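Butyrophilin subfamily 1 member A1 (PDB 4HH8) probably takes part in the secretion of milk-fat droplets and probably restrains the proliferation and cytokine output of activated T cells. Local coordinates at residues E72-A75 with E76-G79; F111-D115 with E116-E120; V42-K45 with G46-L49; I194-S197 with S198-N201. The protein carries 1 engineered substitution. All coordinates share one frame; numbering follows the deposited sequence.

Interaction 1. Residues E72-A75 with E76-G79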
loop_
_atom_site.group_PDB
_atom_site.type_symbol
_atom_site.label_atom_id
_atom_site.label_comp_id
_atom_site.label_asym_id
_atom_site.label_seq_id
_atom_site.Cartn_x
_atom_site.Cartn_y
_atom_site.Cartn_z
ATOM N N GLU A 72 21.332 7.916 -13.867
ATOM C CA GLU A 72 21.307 8.602 -12.589
ATOM C C GLU A 72 20.115 8.104 -11.743
ATOM O O GLU A 72 19.845 8.643 -10.668
ATOM C CB GLU A 72 21.210 10.107 -12.810
ATOM C CG GLU A 72 22.350 10.725 -13.635
ATOM C CD GLU A 72 22.556 12.192 -13.332
ATOM O OE1 GLU A 72 22.515 12.598 -12.134
ATOM O OE2 GLU A 72 22.748 12.945 -14.305
ATOM N N GLU A 73 19.402 7.099 -12.260
ATOM C CA GLU A 73 18.261 6.470 -11.585
ATOM C C GLU A 73 18.663 5.165 -10.894
ATOM O O GLU A 73 19.432 4.368 -11.457
ATOM C CB GLU A 73 17.157 6.193 -12.599
ATOM C CG GLU A 73 16.649 7.475 -13.266
ATOM C CD GLU A 73 15.523 7.247 -14.272
ATOM O OE1 GLU A 73 15.407 6.140 -14.821
ATOM O OE2 GLU A 73 14.736 8.188 -14.516
HETATM N N MSE A 74 18.149 4.935 -9.690
HETATM C CA MSE A 74 18.288 3.633 -9.014
HETATM C C MSE A 74 17.966 2.515 -9.977
HETATM O O MSE A 74 16.994 2.608 -10.752
HETATM C CB MSE A 74 17.357 3.521 -7.819
HETATM C CG MSE A 74 17.751 4.358 -6.628
HETATM SE SE MSE A 74 16.278 4.490 -5.311
HETATM C CE MSE A 74 15.865 6.326 -5.454
ATOM N N ALA A 75 18.782 1.457 -9.924
ATOM C CA ALA A 75 18.630 0.289 -10.820
ATOM C C ALA A 75 17.297 -0.446 -10.671
ATOM O O ALA A 75 16.763 -0.974 -11.648
ATOM C CB ALA A 75 19.807 -0.679 -10.681
ATOM N N GLU A 76 16.773 -0.475 -9.451
ATOM C CA GLU A 76 15.460 -1.057 -9.161
ATOM C C GLU A 76 14.271 -0.181 -9.591
ATOM O O GLU A 76 13.115 -0.617 -9.511
ATOM C CB GLU A 76 15.349 -1.288 -7.672
ATOM C CG GLU A 76 16.131 -0.262 -6.871
ATOM C CD GLU A 76 15.703 -0.224 -5.431
ATOM O OE1 GLU A 76 14.494 0.055 -5.216
ATOM O OE2 GLU A 76 16.567 -0.462 -4.535
ATOM N N TYR A 77 14.535 1.052 -10.018
ATOM C CA TYR A 77 13.477 1.835 -10.642
ATOM C C TYR A 77 13.585 1.919 -12.144
ATOM O O TYR A 77 12.590 2.075 -12.817
ATOM C CB TYR A 77 13.322 3.196 -9.960
ATOM C CG TYR A 77 12.650 3.015 -8.617
ATOM C CD1 TYR A 77 11.286 2.737 -8.546
ATOM C CD2 TYR A 77 13.386 3.045 -7.425
ATOM C CE1 TYR A 77 10.661 2.531 -7.322
ATOM C CE2 TYR A 77 12.782 2.831 -6.203
ATOM C CZ TYR A 77 11.421 2.579 -6.147
ATOM O OH TYR A 77 10.787 2.392 -4.946
ATOM N N ARG A 78 14.786 1.755 -12.673
ATOM C CA ARG A 78 15.029 1.856 -14.107
ATOM C C ARG A 78 14.148 0.956 -14.882
ATOM O O ARG A 78 14.037 -0.212 -14.554
ATOM C CB ARG A 78 16.448 1.432 -14.436
ATOM C CG ARG A 78 17.389 2.555 -14.712
ATOM C CD ARG A 78 18.742 1.925 -14.921
ATOM N NE ARG A 78 19.787 2.713 -14.290
ATOM C CZ ARG A 78 20.913 2.200 -13.800
ATOM N NH1 ARG A 78 21.120 0.879 -13.840
ATOM N NH2 ARG A 78 21.823 3.012 -13.253
ATOM N N GLY A 79 13.548 1.481 -15.941
ATOM C CA GLY A 79 12.705 0.653 -16.788
ATOM C C GLY A 79 11.272 0.455 -16.282
ATOM O O GLY A 79 10.460 -0.138 -16.987
#
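Met74, deposited as selenomethionine, and Tyr77 lie side by side and point the same way, each with CG anti to its own carbonyl carbon. The selenium comes to the rim of the phenol: Met74 SE is 3.9 Å from Tyr77 CD2 and stays close to the ring plane, so the pair is an edge-on Met-aromatic contact. Met74 CB adds a second touch at 4.0 Å from Tyr77 CD2, and it also meets Glu76 CG. The backbone turn that brings them together is held by Met74 O, which accepts from both Tyr77 N and Arg78 N, each at 3.0 Å. The Arg78 donor lies in the carbonyl plane; the Tyr77 donor stands 61° out of it. The chain thus makes a tight turn in the connection from strand 67-68 to strand 81-85, the C''-D loop of the V-type immunoglobulin domain. Pro58 and Val60 pack on Met74, while Tyr77 OH reaches weakly to Arg53, Asp104 and Tyr108. Arg78 folds back over the other side of the turn, its chain bent at chi3, and its guanidinium lays one face over Ala75 CA; NH1 is 3.8 Å from Ala75 CB. Glu73 runs across Arg78 with the carboxylate and guanidinium planes nearly parallel, 17° apart, yet Glu73 OE1 stays 5.6 Å from Arg78 NE, and the nearer touch is Glu73 OE1 to Arg78 CG at 4.1 Å. Each polar end has a backbone partner elsewhere: Glu73 OE2 accepts from Leu62 N, and Arg78 NE donates to Glu70 O.

Interaction 2. Residues F111-D115 with E116-E120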
loop_
_atom_site.group_PDB
_atom_site.type_symbol
_atom_site.label_atom_id
_atom_site.label_comp_id
_atom_site.label_asym_id
_atom_site.label_seq_id
_atom_site.Cartn_x
_atom_site.Cartn_y
_atom_site.Cartn_z
ATOM N N PHE A 111 11.498 17.099 -6.605
ATOM C CA PHE A 111 12.363 18.254 -6.686
ATOM C C PHE A 111 12.319 18.824 -8.112
ATOM O O PHE A 111 12.480 18.083 -9.083
ATOM C CB PHE A 111 13.756 17.763 -6.313
ATOM C CG PHE A 111 14.831 18.793 -6.385
ATOM C CD1 PHE A 111 15.072 19.649 -5.303
ATOM C CD2 PHE A 111 15.678 18.851 -7.489
ATOM C CE1 PHE A 111 16.104 20.578 -5.352
ATOM C CE2 PHE A 111 16.708 19.770 -7.559
ATOM C CZ PHE A 111 16.930 20.639 -6.485
ATOM N N PHE A 112 12.077 20.131 -8.208
ATOM C CA PHE A 112 12.025 20.891 -9.462
ATOM C C PHE A 112 13.151 21.916 -9.419
ATOM O O PHE A 112 13.217 22.673 -8.470
ATOM C CB PHE A 112 10.737 21.697 -9.550
ATOM C CG PHE A 112 9.527 20.900 -9.865
ATOM C CD1 PHE A 112 8.815 21.145 -11.025
ATOM C CD2 PHE A 112 9.059 19.935 -8.990
ATOM C CE1 PHE A 112 7.663 20.419 -11.313
ATOM C CE2 PHE A 112 7.923 19.194 -9.283
ATOM C CZ PHE A 112 7.229 19.429 -10.429
ATOM N N ARG A 113 14.002 21.964 -10.446
ATOM C CA ARG A 113 15.066 22.969 -10.514
ATOM C C ARG A 113 15.153 23.672 -11.866
ATOM O O ARG A 113 15.154 23.019 -12.910
ATOM C CB ARG A 113 16.447 22.378 -10.178
ATOM C CG ARG A 113 17.639 23.263 -10.702
ATOM C CD ARG A 113 19.027 22.680 -10.433
ATOM N NE ARG A 113 19.293 22.712 -9.002
ATOM C CZ ARG A 113 20.413 22.292 -8.413
ATOM N NH1 ARG A 113 21.433 21.788 -9.129
ATOM N NH2 ARG A 113 20.513 22.372 -7.088
ATOM N N GLN A 114 15.235 25.002 -11.826
ATOM C CA GLN A 114 15.623 25.807 -12.982
ATOM C C GLN A 114 16.827 26.677 -12.595
ATOM O O GLN A 114 16.722 27.560 -11.742
ATOM C CB GLN A 114 14.459 26.654 -13.490
ATOM C CG GLN A 114 14.536 26.968 -14.980
ATOM C CD GLN A 114 13.304 27.736 -15.470
ATOM O OE1 GLN A 114 12.966 28.814 -14.944
ATOM N NE2 GLN A 114 12.619 27.179 -16.473
ATOM N N ASP A 115 17.967 26.391 -13.229
ATOM C CA ASP A 115 19.287 26.933 -12.860
ATOM C C ASP A 115 19.576 26.914 -11.358
ATOM O O ASP A 115 19.887 25.858 -10.791
ATOM C CB ASP A 115 19.492 28.342 -13.409
ATOM C CG ASP A 115 19.281 28.421 -14.896
ATOM O OD1 ASP A 115 19.868 27.599 -15.648
ATOM O OD2 ASP A 115 18.539 29.330 -15.320
ATOM N N GLU A 116 19.463 28.087 -10.734
ATOM C CA GLU A 116 19.800 28.301 -9.317
ATOM C C GLU A 116 18.591 28.196 -8.376
ATOM O O GLU A 116 18.743 28.105 -7.145
ATOM C CB GLU A 116 20.466 29.683 -9.148
ATOM C CG GLU A 116 19.854 30.767 -10.073
ATOM C CD GLU A 116 20.134 32.214 -9.640
ATOM O OE1 GLU A 116 20.949 32.449 -8.707
ATOM O OE2 GLU A 116 19.521 33.126 -10.250
ATOM N N ASN A 117 17.394 28.250 -8.953
ATOM C CA ASN A 117 16.154 28.164 -8.186
ATOM C C ASN A 117 15.650 26.718 -8.116
ATOM O O ASN A 117 15.388 26.082 -9.141
ATOM C CB ASN A 117 15.067 29.042 -8.811
ATOM C CG ASN A 117 15.533 30.480 -9.105
ATOM O OD1 ASN A 117 16.086 31.158 -8.250
ATOM N ND2 ASN A 117 15.261 30.946 -10.310
ATOM N N TYR A 118 15.522 26.203 -6.902
ATOM C CA TYR A 118 14.932 24.891 -6.696
ATOM C C TYR A 118 13.919 24.933 -5.567
ATOM O O TYR A 118 14.006 25.784 -4.679
ATOM C CB TYR A 118 16.003 23.841 -6.401
ATOM C CG TYR A 118 16.933 24.211 -5.258
ATOM C CD1 TYR A 118 16.721 23.727 -3.962
ATOM C CD2 TYR A 118 18.035 25.051 -5.480
ATOM C CE1 TYR A 118 17.588 24.079 -2.900
ATOM C CE2 TYR A 118 18.900 25.413 -4.437
ATOM C CZ TYR A 118 18.678 24.926 -3.154
ATOM O OH TYR A 118 19.557 25.292 -2.148
ATOM N N GLU A 119 12.960 24.010 -5.623
ATOM C CA GLU A 119 12.012 23.784 -4.548
ATOM C C GLU A 119 11.569 22.321 -4.567
ATOM O O GLU A 119 11.764 21.618 -5.564
ATOM C CB GLU A 119 10.813 24.732 -4.659
ATOM C CG GLU A 119 9.801 24.615 -3.506
ATOM C CD GLU A 119 10.390 24.952 -2.143
ATOM O OE1 GLU A 119 10.513 26.162 -1.851
ATOM O OE2 GLU A 119 10.721 24.011 -1.368
ATOM N N GLU A 120 10.997 21.867 -3.456
ATOM C CA GLU A 120 10.556 20.481 -3.327
ATOM C C GLU A 120 9.340 20.248 -2.415
ATOM O O GLU A 120 8.936 21.108 -1.606
ATOM C CB GLU A 120 11.717 19.581 -2.910
ATOM C CG GLU A 120 12.221 19.894 -1.527
ATOM C CD GLU A 120 13.330 18.975 -1.118
ATOM O OE1 GLU A 120 14.475 19.190 -1.568
ATOM O OE2 GLU A 120 13.055 18.043 -0.338
#
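Phe111 and Tyr118 are brought together by unlike first torsions: Phe111 has CG trans to its amide nitrogen (chi1 178°), while Tyr118 holds CG between N and the carbonyl carbon (chi1 53°). The phenyl ring therefore reaches diagonally across the hairpin, with Phe111 CZ 3.3 Å from Tyr118 CB and CE1 3.5 Å from Tyr118 CD1; the rings are oblique, their planes 37° apart. Arg113, the non-hydrogen-bonded partner of Tyr118, runs alongside it and brings NH2 to 4.0 Å from Tyr118 CD2. Phe111 CD1 also meets Glu120 OE1 at 3.8 Å. Replacing Phe111 with an alanine is likely to uncover Tyr118 CB and leave the phenol freer to turn. This is the hairpin of strands 106-114 and 117-128, the F and G strands of the V-type domain, closed by a type II' turn from Gln114 to Asn117. Two hydrogen-bonded pairs secure it: Phe112 N to Glu119 O at 3.0 Å and its return bond, then Gln114 N to Asn117 O at 2.9 Å and its return. On the opposite face Phe112 packs on Cys36 and Leu38. Arg113 NE is buried with no partner in the model. Phe111 and Tyr118 meet mainly through carbon, suggesting apolar cohesion.

Interaction 3. Residues V42-K45 with G46-L49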
loop_
_atom_site.group_PDB
_atom_site.type_symbol
_atom_site.label_atom_id
_atom_site.label_comp_id
_atom_site.label_asym_id
_atom_site.label_seq_id
_atom_site.Cartn_x
_atom_site.Cartn_y
_atom_site.Cartn_z
ATOM N N VAL A 42 2.956 27.769 -13.760
ATOM C CA VAL A 42 3.786 28.060 -14.924
ATOM C C VAL A 42 4.372 26.778 -15.532
ATOM O O VAL A 42 4.429 25.763 -14.870
ATOM C CB VAL A 42 4.901 29.103 -14.576
ATOM C CG1 VAL A 42 4.263 30.476 -14.324
ATOM C CG2 VAL A 42 5.756 28.666 -13.365
ATOM N N SER A 43 4.788 26.827 -16.793
ATOM C CA SER A 43 5.381 25.656 -17.449
ATOM C C SER A 43 6.567 25.077 -16.701
ATOM O O SER A 43 7.421 25.805 -16.235
ATOM C CB SER A 43 5.857 25.962 -18.854
ATOM O OG SER A 43 6.452 24.780 -19.391
ATOM N N ALA A 44 6.599 23.760 -16.589
ATOM C CA ALA A 44 7.759 23.071 -16.029
ATOM C C ALA A 44 8.660 22.436 -17.132
ATOM O O ALA A 44 9.650 21.792 -16.783
ATOM C CB ALA A 44 7.327 22.008 -14.974
ATOM N N LYS A 45 8.315 22.622 -18.418
ATOM C CA LYS A 45 9.102 22.049 -19.560
ATOM C C LYS A 45 10.553 22.477 -19.513
ATOM O O LYS A 45 10.819 23.670 -19.452
ATOM C CB LYS A 45 8.544 22.481 -20.932
ATOM C CG LYS A 45 7.212 21.840 -21.298
ATOM C CD LYS A 45 6.866 22.040 -22.780
ATOM C CE LYS A 45 5.356 22.015 -22.981
ATOM N NZ LYS A 45 4.947 22.764 -24.214
ATOM N N GLY A 46 11.491 21.527 -19.525
ATOM C CA GLY A 46 12.933 21.867 -19.545
ATOM C C GLY A 46 13.596 21.999 -18.192
ATOM O O GLY A 46 14.802 22.231 -18.104
HETATM N N MSE A 47 12.812 21.862 -17.124
HETATM C CA MSE A 47 13.328 21.962 -15.770
HETATM C C MSE A 47 13.952 20.640 -15.372
HETATM O O MSE A 47 13.655 19.622 -15.956
HETATM C CB MSE A 47 12.188 22.264 -14.796
HETATM C CG MSE A 47 11.716 23.689 -14.847
HETATM SE SE MSE A 47 10.588 24.086 -13.297
HETATM C CE MSE A 47 11.872 24.317 -11.883
ATOM N N GLU A 48 14.800 20.654 -14.367
ATOM C CA GLU A 48 15.195 19.407 -13.766
ATOM C C GLU A 48 14.075 18.951 -12.844
ATOM O O GLU A 48 13.726 19.660 -11.894
ATOM C CB GLU A 48 16.518 19.527 -12.987
ATOM C CG GLU A 48 16.878 18.250 -12.190
ATOM C CD GLU A 48 18.126 18.409 -11.312
ATOM O OE1 GLU A 48 19.091 19.044 -11.773
ATOM O OE2 GLU A 48 18.145 17.895 -10.161
ATOM N N LEU A 49 13.535 17.776 -13.161
ATOM C CA LEU A 49 12.502 17.074 -12.387
ATOM C C LEU A 49 13.129 15.835 -11.760
ATOM O O LEU A 49 13.552 14.953 -12.493
ATOM C CB LEU A 49 11.353 16.636 -13.303
ATOM C CG LEU A 49 10.755 17.740 -14.202
ATOM C CD1 LEU A 49 9.765 17.185 -15.191
ATOM C CD2 LEU A 49 10.124 18.909 -13.414
#
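Gly46, which follows Lys45 at the tip of the turn, sits at phi 91° and psi -3°, where any side chain would meet the preceding carbonyl: a CB built on Gly46 would fall 2.5 Å from Lys45 O. This is the third position of a type II beta turn running from Ala44 to Met47, and it is closed by Met47 N donating to Ala44 O at 3.2 Å, the donor tilted 35° from the carbonyl plane. The same oxygen is hugged by the root of the Met47 side chain, with Met47 CB 3.3 Å and Met47 CG 3.4 Å from Ala44 O. The turn belongs to the connection between strands 32-39 and 48-52, the B-C loop of the V-type immunoglobulin domain, a few residues beyond the N-glycosylation site Asn41, whose sugar is absent here. Just before it an ST turn shapes the approach: Ser43 OG accepts from Lys45 N at 3.0 Å. Met47, a selenomethionine, has CG trans to its carbonyl carbon, which sends the chain back past Ala44 before it bends at chi3, leaving SE 4.2 Å from Ala44 CB. Leu49 CD2 reaches the same methyl from the start of the strand at 4.5 Å. Leu38 and Ile88 also touch Ala44, and Leu38 with Phe15 packs on Met47, so the inner side of the turn is apolar. Lys45 stretches out, extended beyond CG, along Ile88 and Ala89.

Interaction 4. Residues I194-S197 with S198-N201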
loop_
_atom_site.group_PDB
_atom_site.type_symbol
_atom_site.label_atom_id
_atom_site.label_comp_id
_atom_site.label_asym_id
_atom_site.label_seq_id
_atom_site.Cartn_x
_atom_site.Cartn_y
_atom_site.Cartn_z
ATOM N N ILE A 194 -13.869 -21.404 21.100
ATOM C CA ILE A 194 -15.311 -21.221 21.301
ATOM C C ILE A 194 -15.761 -21.932 22.575
ATOM O O ILE A 194 -15.632 -23.157 22.672
ATOM C CB ILE A 194 -16.136 -21.748 20.098
ATOM C CG1 ILE A 194 -15.661 -21.124 18.783
ATOM C CG2 ILE A 194 -17.637 -21.522 20.326
ATOM C CD1 ILE A 194 -15.689 -19.592 18.726
ATOM N N ARG A 195 -16.236 -21.167 23.566
ATOM C CA ARG A 195 -16.810 -21.757 24.802
ATOM C C ARG A 195 -18.305 -21.454 24.884
ATOM O O ARG A 195 -18.709 -20.400 25.381
ATOM C CB ARG A 195 -16.097 -21.263 26.072
ATOM C CG ARG A 195 -14.636 -21.699 26.203
ATOM C CD ARG A 195 -13.898 -20.763 27.155
ATOM N NE ARG A 195 -12.435 -20.820 27.052
ATOM C CZ ARG A 195 -11.707 -19.987 26.312
ATOM N NH1 ARG A 195 -12.308 -19.058 25.571
ATOM N NH2 ARG A 195 -10.391 -20.088 26.303
ATOM N N ASP A 196 -19.115 -22.374 24.366
ATOM C CA ASP A 196 -20.563 -22.167 24.218
ATOM C C ASP A 196 -21.237 -23.453 23.696
ATOM O O ASP A 196 -20.570 -24.374 23.196
ATOM C CB ASP A 196 -20.845 -20.989 23.255
ATOM C CG ASP A 196 -22.051 -20.136 23.685
ATOM O OD1 ASP A 196 -21.882 -18.904 23.849
ATOM O OD2 ASP A 196 -23.166 -20.685 23.853
ATOM N N SER A 197 -22.559 -23.519 23.842
ATOM C CA SER A 197 -23.361 -24.444 23.050
ATOM C C SER A 197 -23.989 -23.592 21.958
ATOM O O SER A 197 -23.953 -23.948 20.774
ATOM C CB SER A 197 -24.459 -25.108 23.897
ATOM O OG SER A 197 -23.940 -25.677 25.092
ATOM N N SER A 198 -24.504 -22.434 22.385
ATOM C CA SER A 198 -25.445 -21.615 21.617
ATOM C C SER A 198 -24.864 -20.838 20.448
ATOM O O SER A 198 -25.616 -20.220 19.681
ATOM C CB SER A 198 -26.208 -20.663 22.548
ATOM O OG SER A 198 -27.341 -21.308 23.113
HETATM N N MSE A 199 -23.545 -20.868 20.287
HETATM C CA MSE A 199 -22.959 -20.222 19.116
HETATM C C MSE A 199 -23.258 -21.040 17.852
HETATM O O MSE A 199 -22.681 -22.102 17.628
HETATM C CB MSE A 199 -21.467 -19.959 19.312
HETATM C CG MSE A 199 -21.026 -18.631 18.726
HETATM SE SE MSE A 199 -19.757 -17.697 19.904
HETATM C CE MSE A 199 -21.019 -16.916 21.207
ATOM N N LYS A 200 -24.194 -20.531 17.056
ATOM C CA LYS A 200 -24.717 -21.198 15.866
ATOM C C LYS A 200 -23.622 -21.208 14.785
ATOM O O LYS A 200 -23.108 -22.267 14.404
ATOM C CB LYS A 200 -25.968 -20.425 15.380
ATOM C CG LYS A 200 -27.150 -21.248 14.818
ATOM C CD LYS A 200 -27.105 -21.393 13.277
ATOM C CE LYS A 200 -28.499 -21.307 12.617
ATOM N NZ LYS A 200 -29.433 -22.419 13.007
ATOM N N ASN A 201 -23.293 -20.005 14.313
ATOM C CA ASN A 201 -22.235 -19.730 13.355
ATOM C C ASN A 201 -21.245 -18.754 13.964
ATOM O O ASN A 201 -21.600 -17.954 14.839
ATOM C CB ASN A 201 -22.788 -19.017 12.130
ATOM C CG ASN A 201 -23.807 -19.826 11.389
ATOM O OD1 ASN A 201 -23.555 -20.982 11.014
ATOM N ND2 ASN A 201 -24.979 -19.219 11.146
#
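Asp196 and Ser198 meet in a local turn at the surface of the second, C-type immunoglobulin domain, where the chain passes from strand 186-194 in one sheet of the sandwich to strand 201-208 in the other, the E-F loop. The pairing is that of an Asx turn: Ser198 N donates to Asp196 OD2, two residues back, at 2.6 Å. The bond is bent, with an N-H...O angle of 133°, and the oxygen is met on its anti side, 33° out of the carboxylate plane. The same oxygen also lies 3.3 Å from Ser198 CB, so the aspartate leans on the serine as well as on its amide. Asp196 can do this because its side chain starts out toward the following residues and chi1 is -143°, which swings the carboxylate over the bend. Met199, a selenomethionine, crosses Asp196 at about a right angle; bends at chi2 and chi3 curl its chain beneath the aspartate, and Met199 CB comes within 4.1 Å of Asp196 CB. Deeper in, Ile194 CG2 approaches Met199 CB at 4.3 Å, an apolar touch at the end of the strand. The backbone is tied on both flanks of the bend, Ile194 to Ile146 before it and Lys200 to Ile221 after it, and strand 201-208 opens at Asn201, an N-glycosylation site whose sugar is absent here. The two carboxylate oxygens divide their work: while OD2 takes the amide, Asp196 OD1 rests against the terminal methyl Met199 CE at 3.4 Å.

How the interactions relate
Interactions 1, 2 and 3 lie in the V-type domain, interaction 4 in the C-type domain, its centre 56 Å or more from the others. Interactions 2 and 3 touch: Arg113 N is 2.7 Å from Glu48 O, a probable hydrogen bond between neighbouring strands 106-114 and 48-52, and Met47 CE packs against Gln114 N. Interaction 3 is the buried one, a turn closed by one backbone bond and packed with apolar side chains; interaction 2 is a surface hairpin of paired backbone and ring contacts. Interaction 1, partly buried, combines a selenium-ring contact with a carbonyl oxygen that accepts two backbone N-H groups, whereas interaction 4, also at the surface, relies on a carboxylate-to-amide bond.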